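Local coordinates for protein cytochrome P450 monooxygenase (Rhodococcus sp. ECU0066, PDB 6KBH) that probably acts as a self-sufficient P450 monooxygenase, relaying electrons through flavin mononucleotide and a [2Fe-2S] cluster to a heme that activates molecular oxygen, at residues Gly171-Val176 and Val441-Ala446; Thr411-His416 and Asn448-Asp453; His699-Val704 and Asp780-Gln785; Gln718-Ala723 and Met770-Ser775. All blocks are in the same frame, centred on the assembly; numbering follows the deposited sequence.

Contact 1 of 4, residues Gly171-Val176 and Val441-Ala446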
loop_
_atom_site.group_PDB
_atom_site.type_symbol
_atom_site.label_atom_id
_atom_site.label_comp_id
_atom_site.label_asym_id
_atom_site.label_seq_id
_atom_site.Cartn_x
_atom_site.Cartn_y
_atom_site.Cartn_z
ATOM N N GLY A 171 12.173 11.549 29.930
ATOM C CA GLY A 171 10.956 10.903 30.369
ATOM C C GLY A 171 9.700 11.700 30.116
ATOM O O GLY A 171 8.633 11.317 30.605
ATOM N N HIS A 172 9.792 12.796 29.364
ATOM C CA HIS A 172 8.694 13.744 29.235
ATOM C C HIS A 172 8.994 14.676 28.070
ATOM O O HIS A 172 10.061 15.297 28.035
ATOM C CB HIS A 172 8.520 14.525 30.544
ATOM C CG HIS A 172 7.826 15.843 30.385
ATOM N ND1 HIS A 172 8.507 17.021 30.171
ATOM C CD2 HIS A 172 6.513 16.170 30.431
ATOM C CE1 HIS A 172 7.643 18.016 30.080
ATOM N NE2 HIS A 172 6.426 17.527 30.234
ATOM N N VAL A 173 8.060 14.772 27.123
ATOM C CA VAL A 173 8.265 15.573 25.921
ATOM C C VAL A 173 6.907 15.832 25.291
ATOM O O VAL A 173 5.991 15.015 25.403
ATOM C CB VAL A 173 9.226 14.860 24.931
ATOM C CG1 VAL A 173 8.737 13.464 24.630
ATOM C CG2 VAL A 173 9.374 15.644 23.636
ATOM N N ASP A 174 6.769 16.989 24.644
ATOM C CA ASP A 174 5.728 17.177 23.642
ATOM C C ASP A 174 6.285 16.675 22.322
ATOM O O ASP A 174 7.158 17.314 21.726
ATOM C CB ASP A 174 5.293 18.630 23.506
ATOM C CG ASP A 174 4.359 18.833 22.327
ATOM O OD1 ASP A 174 3.392 18.049 22.213
ATOM O OD2 ASP A 174 4.588 19.757 21.518
ATOM N N LEU A 175 5.784 15.528 21.871
ATOM C CA LEU A 175 6.262 14.970 20.615
ATOM C C LEU A 175 6.088 15.963 19.469
ATOM O O LEU A 175 6.999 16.135 18.651
ATOM C CB LEU A 175 5.534 13.656 20.330
ATOM C CG LEU A 175 5.724 12.487 21.303
ATOM C CD1 LEU A 175 4.865 11.294 20.911
ATOM C CD2 LEU A 175 7.189 12.086 21.399
ATOM N N VAL A 176 4.955 16.675 19.442
ATOM C CA VAL A 176 4.630 17.559 18.319
ATOM C C VAL A 176 5.727 18.600 18.118
ATOM O O VAL A 176 6.389 18.636 17.076
ATOM C CB VAL A 176 3.262 18.231 18.534
ATOM C CG1 VAL A 176 2.993 19.257 17.437
ATOM C CG2 VAL A 176 2.153 17.195 18.576
ATOM N N VAL A 441 3.773 13.113 26.365
ATOM C CA VAL A 441 4.060 11.712 26.637
ATOM C C VAL A 441 5.096 11.610 27.745
ATOM O O VAL A 441 6.070 12.371 27.781
ATOM C CB VAL A 441 4.539 10.975 25.369
ATOM C CG1 VAL A 441 3.427 10.929 24.336
ATOM C CG2 VAL A 441 5.759 11.652 24.793
ATOM N N ARG A 442 4.870 10.673 28.657
ATOM C CA ARG A 442 5.812 10.317 29.703
ATOM C C ARG A 442 6.411 8.947 29.406
ATOM O O ARG A 442 5.846 8.148 28.655
ATOM C CB ARG A 442 5.127 10.298 31.074
ATOM C CG ARG A 442 4.225 9.093 31.239
ATOM C CD ARG A 442 3.822 8.799 32.674
ATOM N NE ARG A 442 3.314 9.967 33.378
ATOM C CZ ARG A 442 2.109 10.028 33.935
ATOM N NH1 ARG A 442 1.286 8.989 33.855
ATOM N NH2 ARG A 442 1.722 11.129 34.562
ATOM N N TRP A 443 7.574 8.690 29.999
ATOM C CA TRP A 443 8.165 7.358 30.007
ATOM C C TRP A 443 9.214 7.309 31.110
ATOM O O TRP A 443 9.606 8.337 31.666
ATOM C CB TRP A 443 8.774 6.983 28.650
ATOM C CG TRP A 443 10.047 7.698 28.325
ATOM C CD1 TRP A 443 11.320 7.269 28.567
ATOM C CD2 TRP A 443 10.167 8.969 27.687
ATOM N NE1 TRP A 443 12.227 8.201 28.122
ATOM C CE2 TRP A 443 11.541 9.254 27.574
ATOM C CE3 TRP A 443 9.244 9.898 27.202
ATOM C CZ2 TRP A 443 12.009 10.429 27.000
ATOM C CZ3 TRP A 443 9.712 11.056 26.634
ATOM C CH2 TRP A 443 11.080 11.315 26.536
ATOM N N ASP A 444 9.658 6.091 31.422
ATOM C CA ASP A 444 10.678 5.883 32.440
ATOM C C ASP A 444 12.052 5.921 31.781
ATOM O O ASP A 444 12.404 4.977 31.056
ATOM C CB ASP A 444 10.461 4.553 33.151
ATOM C CG ASP A 444 11.310 4.409 34.400
ATOM O OD1 ASP A 444 12.187 5.269 34.637
ATOM O OD2 ASP A 444 11.098 3.434 35.150
ATOM N N PRO A 445 12.861 6.960 32.008
ATOM C CA PRO A 445 14.126 7.072 31.258
ATOM C C PRO A 445 15.122 5.968 31.562
ATOM O O PRO A 445 15.754 5.449 30.635
ATOM C CB PRO A 445 14.661 8.449 31.678
ATOM C CG PRO A 445 13.472 9.181 32.224
ATOM C CD PRO A 445 12.623 8.132 32.866
ATOM N N ALA A 446 15.308 5.603 32.833
ATOM C CA ALA A 446 16.275 4.558 33.157
ATOM C C ALA A 446 15.944 3.253 32.446
ATOM O O ALA A 446 16.850 2.484 32.100
ATOM C CB ALA A 446 16.331 4.337 34.669
#

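Contact 2 of 4, residues Thr411-His416 and Asn448-Asp453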
loop_
_atom_site.group_PDB
_atom_site.type_symbol
_atom_site.label_atom_id
_atom_site.label_comp_id
_atom_site.label_asym_id
_atom_site.label_seq_id
_atom_site.Cartn_x
_atom_site.Cartn_y
_atom_site.Cartn_z
ATOM N N THR A 411 8.521 3.130 18.707
ATOM C CA THR A 411 8.139 1.835 19.263
ATOM C C THR A 411 9.353 0.991 19.618
ATOM O O THR A 411 9.275 0.152 20.521
ATOM C CB THR A 411 7.249 1.069 18.290
ATOM O OG1 THR A 411 7.991 0.748 17.103
ATOM C CG2 THR A 411 6.023 1.895 17.939
ATOM N N ARG A 412 10.469 1.183 18.916
ATOM C CA ARG A 412 11.698 0.484 19.274
ATOM C C ARG A 412 12.245 0.997 20.597
ATOM O O ARG A 412 12.361 0.247 21.573
ATOM C CB ARG A 412 12.740 0.654 18.169
ATOM C CG ARG A 412 12.476 -0.162 16.922
ATOM C CD ARG A 412 13.123 -1.526 16.994
ATOM N NE ARG A 412 13.106 -2.181 15.690
ATOM C CZ ARG A 412 13.891 -1.841 14.672
ATOM N NH1 ARG A 412 14.766 -0.852 14.804
ATOM N NH2 ARG A 412 13.804 -2.491 13.521
ATOM N N ARG A 413 12.568 2.288 20.652
ATOM C CA ARG A 413 13.332 2.819 21.772
ATOM C C ARG A 413 12.466 3.047 23.007
ATOM O O ARG A 413 12.896 2.748 24.126
ATOM C CB ARG A 413 14.032 4.113 21.349
ATOM C CG ARG A 413 15.083 3.890 20.270
ATOM C CD ARG A 413 15.586 5.182 19.650
ATOM N NE ARG A 413 16.392 5.978 20.568
ATOM C CZ ARG A 413 17.082 7.056 20.209
ATOM N NH1 ARG A 413 17.075 7.464 18.948
ATOM N NH2 ARG A 413 17.789 7.722 21.111
ATOM N N LEU A 414 11.250 3.568 22.839
ATOM C CA LEU A 414 10.398 3.955 23.965
ATOM C C LEU A 414 9.052 3.235 23.936
ATOM O O LEU A 414 8.002 3.875 23.809
ATOM C CB LEU A 414 10.181 5.468 23.982
ATOM C CG LEU A 414 11.365 6.388 23.678
ATOM C CD1 LEU A 414 11.029 7.830 24.010
ATOM C CD2 LEU A 414 12.562 5.947 24.477
ATOM N N PRO A 415 9.040 1.904 24.076
ATOM C CA PRO A 415 7.751 1.207 24.200
ATOM C C PRO A 415 7.056 1.478 25.519
ATOM O O PRO A 415 5.831 1.325 25.600
ATOM C CB PRO A 415 8.131 -0.277 24.072
ATOM C CG PRO A 415 9.556 -0.290 23.606
ATOM C CD PRO A 415 10.161 0.957 24.156
ATOM N N HIS A 416 7.799 1.868 26.554
ATOM C CA HIS A 416 7.260 2.203 27.866
ATOM C C HIS A 416 6.750 3.641 27.943
ATOM O O HIS A 416 6.590 4.185 29.045
ATOM C CB HIS A 416 8.324 1.959 28.938
ATOM C CG HIS A 416 9.514 2.856 28.818
ATOM N ND1 HIS A 416 10.154 3.086 27.620
ATOM C CD2 HIS A 416 10.183 3.579 29.746
ATOM C CE1 HIS A 416 11.163 3.916 27.814
ATOM N NE2 HIS A 416 11.204 4.228 29.097
ATOM N N ASN A 448 14.724 2.590 29.469
ATOM C CA ASN A 448 14.864 2.443 28.030
ATOM C C ASN A 448 15.565 1.121 27.725
ATOM O O ASN A 448 16.645 0.861 28.275
ATOM C CB ASN A 448 15.675 3.589 27.411
ATOM C CG ASN A 448 15.139 4.965 27.761
ATOM O OD1 ASN A 448 15.908 5.890 28.026
ATOM N ND2 ASN A 448 13.824 5.113 27.750
ATOM N N PRO A 449 14.990 0.261 26.880
ATOM C CA PRO A 449 15.753 -0.908 26.414
ATOM C C PRO A 449 17.050 -0.507 25.736
ATOM O O PRO A 449 17.960 -1.335 25.606
ATOM C CB PRO A 449 14.795 -1.589 25.427
ATOM C CG PRO A 449 13.437 -1.030 25.736
ATOM C CD PRO A 449 13.684 0.371 26.208
ATOM N N GLU A 450 17.158 0.762 25.339
ATOM C CA GLU A 450 18.266 1.234 24.525
ATOM C C GLU A 450 19.583 1.242 25.295
ATOM O O GLU A 450 20.624 0.857 24.751
ATOM C CB GLU A 450 17.935 2.631 24.007
ATOM C CG GLU A 450 19.004 3.285 23.169
ATOM C CD GLU A 450 18.846 4.785 23.147
ATOM O OE1 GLU A 450 17.854 5.268 22.562
ATOM O OE2 GLU A 450 19.707 5.479 23.726
ATOM N N ARG A 451 19.566 1.680 26.559
ATOM C CA ARG A 451 20.814 1.860 27.292
ATOM C C ARG A 451 21.455 0.544 27.704
ATOM O O ARG A 451 22.652 0.522 28.014
ATOM C CB ARG A 451 20.584 2.729 28.525
ATOM C CG ARG A 451 20.914 4.189 28.300
ATOM C CD ARG A 451 20.948 4.939 29.609
ATOM N NE ARG A 451 19.687 5.616 29.875
ATOM C CZ ARG A 451 19.177 5.788 31.088
ATOM N NH1 ARG A 451 19.816 5.326 32.155
ATOM N NH2 ARG A 451 18.028 6.425 31.231
ATOM N N ALA A 452 20.698 -0.549 27.721
ATOM C CA ALA A 452 21.263 -1.858 28.003
ATOM C C ALA A 452 21.584 -2.647 26.744
ATOM O O ALA A 452 22.197 -3.715 26.842
ATOM C CB ALA A 452 20.306 -2.673 28.884
ATOM N N ASP A 453 21.155 -2.176 25.570
ATOM C CA ASP A 453 21.336 -3.003 24.385
ATOM C C ASP A 453 22.772 -2.940 23.838
ATOM O O ASP A 453 23.490 -3.937 23.981
ATOM C CB ASP A 453 20.267 -2.613 23.360
ATOM C CG ASP A 453 19.690 -3.807 22.641
ATOM O OD1 ASP A 453 19.654 -4.898 23.243
ATOM O OD2 ASP A 453 19.248 -3.645 21.485
#

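Contact 3 of 4, residues His699-Val704 and Asp780-Gln785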
loop_
_atom_site.group_PDB
_atom_site.type_symbol
_atom_site.label_atom_id
_atom_site.label_comp_id
_atom_site.label_asym_id
_atom_site.label_seq_id
_atom_site.Cartn_x
_atom_site.Cartn_y
_atom_site.Cartn_z
ATOM N N HIS A 699 3.315 -5.288 -28.583
ATOM C CA HIS A 699 2.733 -3.989 -28.881
ATOM C C HIS A 699 2.182 -3.196 -27.713
ATOM O O HIS A 699 1.566 -3.741 -26.851
ATOM C CB HIS A 699 1.597 -4.140 -29.839
ATOM C CG HIS A 699 0.384 -4.786 -29.258
ATOM N ND1 HIS A 699 0.374 -6.084 -28.817
ATOM C CD2 HIS A 699 -0.874 -4.336 -29.109
ATOM C CE1 HIS A 699 -0.832 -6.402 -28.401
ATOM N NE2 HIS A 699 -1.610 -5.357 -28.570
ATOM N N GLY A 700 2.385 -1.892 -27.709
ATOM C CA GLY A 700 1.872 -1.099 -26.616
ATOM C C GLY A 700 0.368 -0.929 -26.711
ATOM O O GLY A 700 -0.266 -1.216 -27.727
ATOM N N PHE A 701 -0.212 -0.449 -25.616
ATOM C CA PHE A 701 -1.651 -0.234 -25.559
ATOM C C PHE A 701 -1.958 0.706 -24.403
ATOM O O PHE A 701 -1.071 1.105 -23.645
ATOM C CB PHE A 701 -2.415 -1.557 -25.421
ATOM C CG PHE A 701 -2.009 -2.389 -24.230
ATOM C CD1 PHE A 701 -0.922 -3.251 -24.302
ATOM C CD2 PHE A 701 -2.735 -2.333 -23.048
ATOM C CE1 PHE A 701 -0.559 -4.032 -23.214
ATOM C CE2 PHE A 701 -2.378 -3.109 -21.957
ATOM C CZ PHE A 701 -1.289 -3.961 -22.040
ATOM N N ASP A 702 -3.230 1.071 -24.294
ATOM C CA ASP A 702 -3.721 1.881 -23.191
ATOM C C ASP A 702 -4.477 0.998 -22.208
ATOM O O ASP A 702 -5.225 0.106 -22.612
ATOM C CB ASP A 702 -4.640 2.998 -23.693
ATOM C CG ASP A 702 -3.890 4.277 -23.997
ATOM O OD1 ASP A 702 -2.775 4.452 -23.461
ATOM O OD2 ASP A 702 -4.419 5.111 -24.764
ATOM N N VAL A 703 -4.277 1.245 -20.916
ATOM C CA VAL A 703 -5.079 0.627 -19.869
ATOM C C VAL A 703 -5.736 1.738 -19.055
ATOM O O VAL A 703 -5.053 2.645 -18.567
ATOM C CB VAL A 703 -4.242 -0.321 -18.985
ATOM C CG1 VAL A 703 -2.959 0.334 -18.517
ATOM C CG2 VAL A 703 -5.056 -0.794 -17.801
ATOM N N VAL A 704 -7.062 1.679 -18.930
ATOM C CA VAL A 704 -7.834 2.689 -18.212
ATOM C C VAL A 704 -8.296 2.114 -16.886
ATOM O O VAL A 704 -8.725 0.956 -16.806
ATOM C CB VAL A 704 -9.042 3.203 -19.025
ATOM C CG1 VAL A 704 -10.198 2.162 -19.045
ATOM C CG2 VAL A 704 -9.506 4.556 -18.448
ATOM N N ASP A 780 -5.949 -3.197 -28.203
ATOM C CA ASP A 780 -5.672 -1.776 -28.033
ATOM C C ASP A 780 -5.911 -1.251 -26.625
ATOM O O ASP A 780 -5.211 -0.325 -26.203
ATOM C CB ASP A 780 -6.520 -0.967 -29.020
ATOM C CG ASP A 780 -7.938 -1.495 -29.134
ATOM O OD1 ASP A 780 -8.411 -2.149 -28.179
ATOM O OD2 ASP A 780 -8.577 -1.266 -30.183
ATOM N N LYS A 781 -6.881 -1.789 -25.887
ATOM C CA LYS A 781 -7.149 -1.273 -24.550
ATOM C C LYS A 781 -7.793 -2.344 -23.683
ATOM O O LYS A 781 -8.412 -3.289 -24.179
ATOM C CB LYS A 781 -8.045 -0.029 -24.583
ATOM C CG LYS A 781 -9.336 -0.207 -25.359
ATOM C CD LYS A 781 -10.284 0.963 -25.135
ATOM C CE LYS A 781 -11.293 0.661 -24.036
ATOM N NZ LYS A 781 -12.427 1.627 -24.037
ATOM N N LEU A 782 -7.623 -2.179 -22.371
ATOM C CA LEU A 782 -8.308 -2.974 -21.363
ATOM C C LEU A 782 -8.777 -2.061 -20.244
ATOM O O LEU A 782 -8.167 -1.025 -19.969
ATOM C CB LEU A 782 -7.420 -4.062 -20.750
ATOM C CG LEU A 782 -7.184 -5.323 -21.562
ATOM C CD1 LEU A 782 -6.201 -4.996 -22.595
ATOM C CD2 LEU A 782 -6.634 -6.395 -20.681
ATOM N N THR A 783 -9.858 -2.466 -19.590
ATOM C CA THR A 783 -10.389 -1.758 -18.436
ATOM C C THR A 783 -10.194 -2.620 -17.195
ATOM O O THR A 783 -10.528 -3.812 -17.199
ATOM C CB THR A 783 -11.868 -1.418 -18.634
ATOM O OG1 THR A 783 -12.033 -0.688 -19.858
ATOM C CG2 THR A 783 -12.378 -0.572 -17.483
ATOM N N LEU A 784 -9.651 -2.013 -16.140
ATOM C CA LEU A 784 -9.334 -2.699 -14.896
ATOM C C LEU A 784 -10.053 -2.036 -13.730
ATOM O O LEU A 784 -10.197 -0.806 -13.695
ATOM C CB LEU A 784 -7.818 -2.703 -14.652
ATOM C CG LEU A 784 -7.026 -3.487 -15.696
ATOM C CD1 LEU A 784 -5.532 -3.422 -15.429
ATOM C CD2 LEU A 784 -7.509 -4.906 -15.681
ATOM N N GLN A 785 -10.515 -2.856 -12.780
ATOM C CA GLN A 785 -11.180 -2.336 -11.577
ATOM C C GLN A 785 -10.103 -1.803 -10.645
ATOM O O GLN A 785 -9.644 -2.469 -9.711
ATOM C CB GLN A 785 -12.027 -3.410 -10.894
ATOM C CG GLN A 785 -12.917 -2.841 -9.808
ATOM C CD GLN A 785 -14.134 -3.703 -9.523
ATOM O OE1 GLN A 785 -15.220 -3.184 -9.255
ATOM N NE2 GLN A 785 -13.963 -5.020 -9.588
#

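Contact 4 of 4, residues Gln718-Ala723 and Met770-Ser775. With FES (Fe2/s2 (inorganic) cluster), chain D.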
loop_
_atom_site.group_PDB
_atom_site.type_symbol
_atom_site.label_atom_id
_atom_site.label_comp_id
_atom_site.label_asym_id
_atom_site.label_seq_id
_atom_site.Cartn_x
_atom_site.Cartn_y
_atom_site.Cartn_z
ATOM N N GLN A 718 7.314 -2.209 -21.609
ATOM C CA GLN A 718 6.834 -1.892 -20.272
ATOM C C GLN A 718 5.742 -2.872 -19.876
ATOM O O GLN A 718 4.787 -3.079 -20.631
ATOM C CB GLN A 718 6.299 -0.457 -20.227
ATOM C CG GLN A 718 6.212 0.160 -18.848
ATOM C CD GLN A 718 5.485 1.491 -18.868
ATOM O OE1 GLN A 718 4.741 1.789 -19.803
ATOM N NE2 GLN A 718 5.705 2.303 -17.842
ATOM N N THR A 719 5.883 -3.472 -18.696
ATOM C CA THR A 719 4.817 -4.300 -18.157
ATOM C C THR A 719 3.676 -3.422 -17.651
ATOM O O THR A 719 3.855 -2.237 -17.355
ATOM C CB THR A 719 5.336 -5.182 -17.021
ATOM O OG1 THR A 719 5.560 -4.379 -15.853
ATOM C CG2 THR A 719 6.639 -5.860 -17.423
ATOM N N VAL A 720 2.483 -4.016 -17.570
ATOM C CA VAL A 720 1.353 -3.318 -16.961
ATOM C C VAL A 720 1.706 -2.888 -15.544
ATOM O O VAL A 720 1.380 -1.774 -15.113
ATOM C CB VAL A 720 0.094 -4.207 -16.994
ATOM C CG1 VAL A 720 -0.905 -3.773 -15.930
ATOM C CG2 VAL A 720 -0.548 -4.173 -18.371
ATOM N N LEU A 721 2.409 -3.755 -14.811
ATOM C CA LEU A 721 2.806 -3.439 -13.443
ATOM C C LEU A 721 3.704 -2.212 -13.390
ATOM O O LEU A 721 3.520 -1.339 -12.537
ATOM C CB LEU A 721 3.504 -4.645 -12.819
ATOM C CG LEU A 721 4.133 -4.485 -11.437
ATOM C CD1 LEU A 721 3.075 -4.157 -10.397
ATOM C CD2 LEU A 721 4.868 -5.761 -11.076
ATOM N N GLN A 722 4.678 -2.127 -14.300
ATOM C CA GLN A 722 5.596 -0.994 -14.293
ATOM C C GLN A 722 4.857 0.316 -14.544
ATOM O O GLN A 722 5.172 1.343 -13.932
ATOM C CB GLN A 722 6.694 -1.211 -15.334
ATOM C CG GLN A 722 7.803 -2.134 -14.852
ATOM C CD GLN A 722 8.541 -2.820 -15.986
ATOM O OE1 GLN A 722 8.112 -2.781 -17.139
ATOM N NE2 GLN A 722 9.656 -3.463 -15.660
ATOM N N ALA A 723 3.862 0.296 -15.430
ATOM C CA ALA A 723 3.108 1.510 -15.716
ATOM C C ALA A 723 2.275 1.944 -14.514
ATOM O O ALA A 723 2.119 3.145 -14.262
ATOM C CB ALA A 723 2.222 1.295 -16.938
ATOM N N MET A 770 -6.366 -10.835 -14.346
ATOM C CA MET A 770 -5.108 -10.642 -15.054
ATOM C C MET A 770 -3.971 -10.503 -14.051
ATOM O O MET A 770 -4.160 -9.994 -12.943
ATOM C CB MET A 770 -5.174 -9.411 -15.970
ATOM C CG MET A 770 -3.850 -8.703 -16.202
ATOM S SD MET A 770 -3.807 -7.757 -17.731
ATOM C CE MET A 770 -5.209 -6.689 -17.484
ATOM N N MET A 771 -2.789 -10.965 -14.453
ATOM C CA MET A 771 -1.575 -10.834 -13.657
ATOM C C MET A 771 -0.794 -9.613 -14.132
ATOM O O MET A 771 -0.415 -9.528 -15.305
ATOM C CB MET A 771 -0.728 -12.099 -13.751
ATOM C CG MET A 771 -1.508 -13.349 -13.404
ATOM S SD MET A 771 -2.334 -13.289 -11.809
ATOM C CE MET A 771 -0.934 -12.998 -10.745
ATOM N N THR A 772 -0.538 -8.691 -13.204
ATOM C CA THR A 772 -0.103 -7.342 -13.549
ATOM C C THR A 772 1.302 -7.312 -14.142
ATOM O O THR A 772 1.625 -6.398 -14.910
ATOM C CB THR A 772 -0.183 -6.467 -12.299
ATOM O OG1 THR A 772 -1.436 -6.696 -11.649
ATOM C CG2 THR A 772 -0.102 -5.017 -12.661
ATOM N N CYS A 773 2.138 -8.299 -13.822
ATOM C CA CYS A 773 3.561 -8.208 -14.122
ATOM C C CYS A 773 3.946 -8.773 -15.484
ATOM O O CYS A 773 4.941 -8.322 -16.067
ATOM C CB CYS A 773 4.369 -8.926 -13.038
ATOM S SG CYS A 773 4.094 -10.709 -12.989
ATOM N N CYS A 774 3.202 -9.747 -16.009
ATOM C CA CYS A 774 3.633 -10.414 -17.235
ATOM C C CYS A 774 2.551 -10.465 -18.310
ATOM O O CYS A 774 2.865 -10.439 -19.504
ATOM C CB CYS A 774 4.120 -11.829 -16.913
ATOM S SG CYS A 774 2.924 -12.863 -16.045
ATOM N N SER A 775 1.283 -10.534 -17.912
ATOM C CA SER A 775 0.202 -10.571 -18.887
ATOM C C SER A 775 0.030 -9.205 -19.550
ATOM O O SER A 775 0.443 -8.171 -19.017
ATOM C CB SER A 775 -1.104 -11.008 -18.224
ATOM O OG SER A 775 -1.038 -12.362 -17.808
HETATM FE FE1 FES D . 3.963 -12.974 -8.783
HETATM FE FE2 FES D . 3.050 -11.176 -10.990
HETATM S S1 FES D . 4.178 -10.905 -9.209
HETATM S S2 FES D . 2.829 -13.244 -10.561
#

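Contact 1 of 4, residues Gly171-Val176 and Val441-Ala446
Gly171 packs on one face of the indole of Trp443, with its CA over the centre of the six-membered ring, 3.4 Å from the centroid, in a CH-pi contact. The amide N of His172 sits over the same face, nearer the rim, while Val173 CG1 meets the ring at its edge, in its plane, 3.3 Å from CZ3. CG of Trp443 stands between the backbone N and the carbonyl carbon (chi1 73°). This buried side continues through Val441: its CG2 touches Val173 CG1 at 3.5 Å, the two side chains running side by side, and Leu175 crosses Val441 at about a right angle, with Leu175 CG 3.6 Å from Val441 CG2. Helix 284-300 closes this layer through Leu295 and Leu299.

The backbones are tied by three hydrogen bonds. Val173 N donates to Val441 O at 3.2 Å and Val441 N to Val173 O at 3.1 Å, and Trp443 N donates to Gly171 O at 2.9 Å from well above the carbonyl plane. The other face is looser. His172 and Arg442, a non-hydrogen-bonded pair, both project toward solvent, and the guanidinium leads away to a salt bridge with Glu418. Strand 172-174 thus forms one edge of a three-stranded antiparallel sheet, with 440-442 in the middle and 418-419 beyond, the small beta-3 sheet characteristic of the cytochrome P450 fold.

Contact 2 of 4, residues Thr411-His416 and Asn448-Asp453
Arg413 and Glu450 meet in a salt bridge in which one carboxylate oxygen serves two donors: Glu450 OE1 lies 2.6 Å from Arg413 NE and 2.9 Å from Arg413 NH2. Both bonds are weak because they are bent, with N-H...O angles of 130° and 121°. OE1 sits at the edge of the guanidinium near its plane, yet the carboxylate is turned 56° from that plane, so the groups do not form a flat two-oxygen fork. CG of Glu450 is anti to its backbone N, and the chain stays extended beyond it, carrying the carboxylate across to the arginine. Beside the charges, Pro449 CD rests 3.3 Å from Arg413 O, and the rings of Pro415 and Pro449 approach tip to tip, CD to CD at 4.1 Å. At the other end Asn448 ND2 comes up to the edge of the His416 ring, in its plane, with the amide steeply inclined to the ring, and lies 3.6 Å from Leu414 CD2.

In the P450 fold, helix 396-413 is the L helix that follows the heme-ligating Cys393; here its C-terminal end and the turn after it receive the short, weakly bonded helix 449-452, from which the chain runs on toward the flavin-binding region. Farther out, Glu409 forms a second salt bridge with Arg413 through NH1, so the arginine is shared between two acids. His416 NE2 is hydrogen-bonded to Asp444 O, and its ring meets that of Trp443 nearly perpendicularly. Pro415 O accepts from the indole NE1 of Trp305, joining the turn to helix 302-310.

Contact 3 of 4, residues His699-Val704 and Asp780-Gln785
Asp702 and Lys781, Val703 and Leu782, and Val704 and Thr783 face one another as parallel bridges between strands 701-704 and 781-784, whose axes run 4.9 Å apart. Four backbone hydrogen bonds hold them, the donor switching strand at each step. Asp702 N gives to Asp780 O at 3.1 Å, Leu782 N to Asp702 O in a weak bond of 3.3 Å, Val704 N to Leu782 O at 3.1 Å, and Leu784 N to Val704 O at 3.2 Å. CA-H...O contacts, such as Lys781 CA to Asp702 O, lie between them.

Strand 701-705 also pairs antiparallel with 710-714, so it is the middle strand of a three-stranded mixed sheet. A hairpin whose first strand pairs in parallel with the last strand of the domain is the beta-grasp arrangement of plant-type [2Fe-2S] ferredoxins.

Apolar contacts gather on the face carrying Val703 and Leu782. Val703 CG2, anti to its backbone N, touches Leu784 CD1 at 3.6 Å, and the Phe701 ring comes within 4.3 Å of Leu782 CD1 through CE2. Across the sheet, Val704 CG1 lies alongside Thr783, 3.5 Å from OG1, while Asp702 and Lys781 are exposed and their side-chain ends lead away from the partner strand.

Contact 4 of 4, residues Gln718-Ala723 and Met770-Ser775
Leu721 holds CG anti to its backbone N (chi1 174°); beyond CG, the second torsion sets its branch CD2 3.8 Å from Cys773 CB. Cys773 in turn places SG between its own backbone N and carbonyl carbon (chi1 66°), where it binds one iron of the cluster, FE2, at 2.3 Å. The helix residue packs on the cysteine's CB, while the sulfur reaches the metal. Next to this pair, Thr772 CG2 lies 3.6 Å from both Leu721 CB and Val720 CG1; the threonine crosses each of these two side chains at about a right angle. Thr772 O accepts from Leu721 N at 2.8 Å, a weak bond because it is strongly bent (124° at the hydrogen). Thr719 adds its methyl CG2, 3.3 Å from Cys773 O.

The helix beginning at Val720 is the one packed against the sheet in the beta-grasp of plant-type ferredoxins, and its first turn here abuts the loop that supplies the last cysteine ligand of the [2Fe-2S] cluster. Cys743 binds the same iron as Cys773, and Cys735 and Cys740 complete the set of four cysteines. The start of the helix is held by a capping box: Gln722 N donates to Thr719 OG1 at 2.9 Å, and Thr719 N to Gln722 OE1 at 2.8 Å. On the loop side, Thr772 is tied by its backbone to Cys743, Ser775 OG accepts from Arg755 N, and Met771, with CB directed away from the helix, has CE 3.8 Å from the sulfide S2.

The four contacts form two pairs, on opposite sides of the chain's centre. Contacts 1 and 2, with centres 12 Å apart, belong to the P450 part; their segments alternate along the chain, and the turn after strand 440-442 leads straight into helix 449-452. Contacts 3 and 4, 11 Å apart, lie in the C-terminal ferredoxin part. There contact 4 is nested inside the loop closed by contact 3, and Met770 packs on Leu782 and Leu784, so the strand leading into the cluster-binding loop rests on that sheet. The pairs follow in series, their centres 43 to 53 Å apart without touching, as expected of separate heme and iron-sulfur modules in one polypeptide.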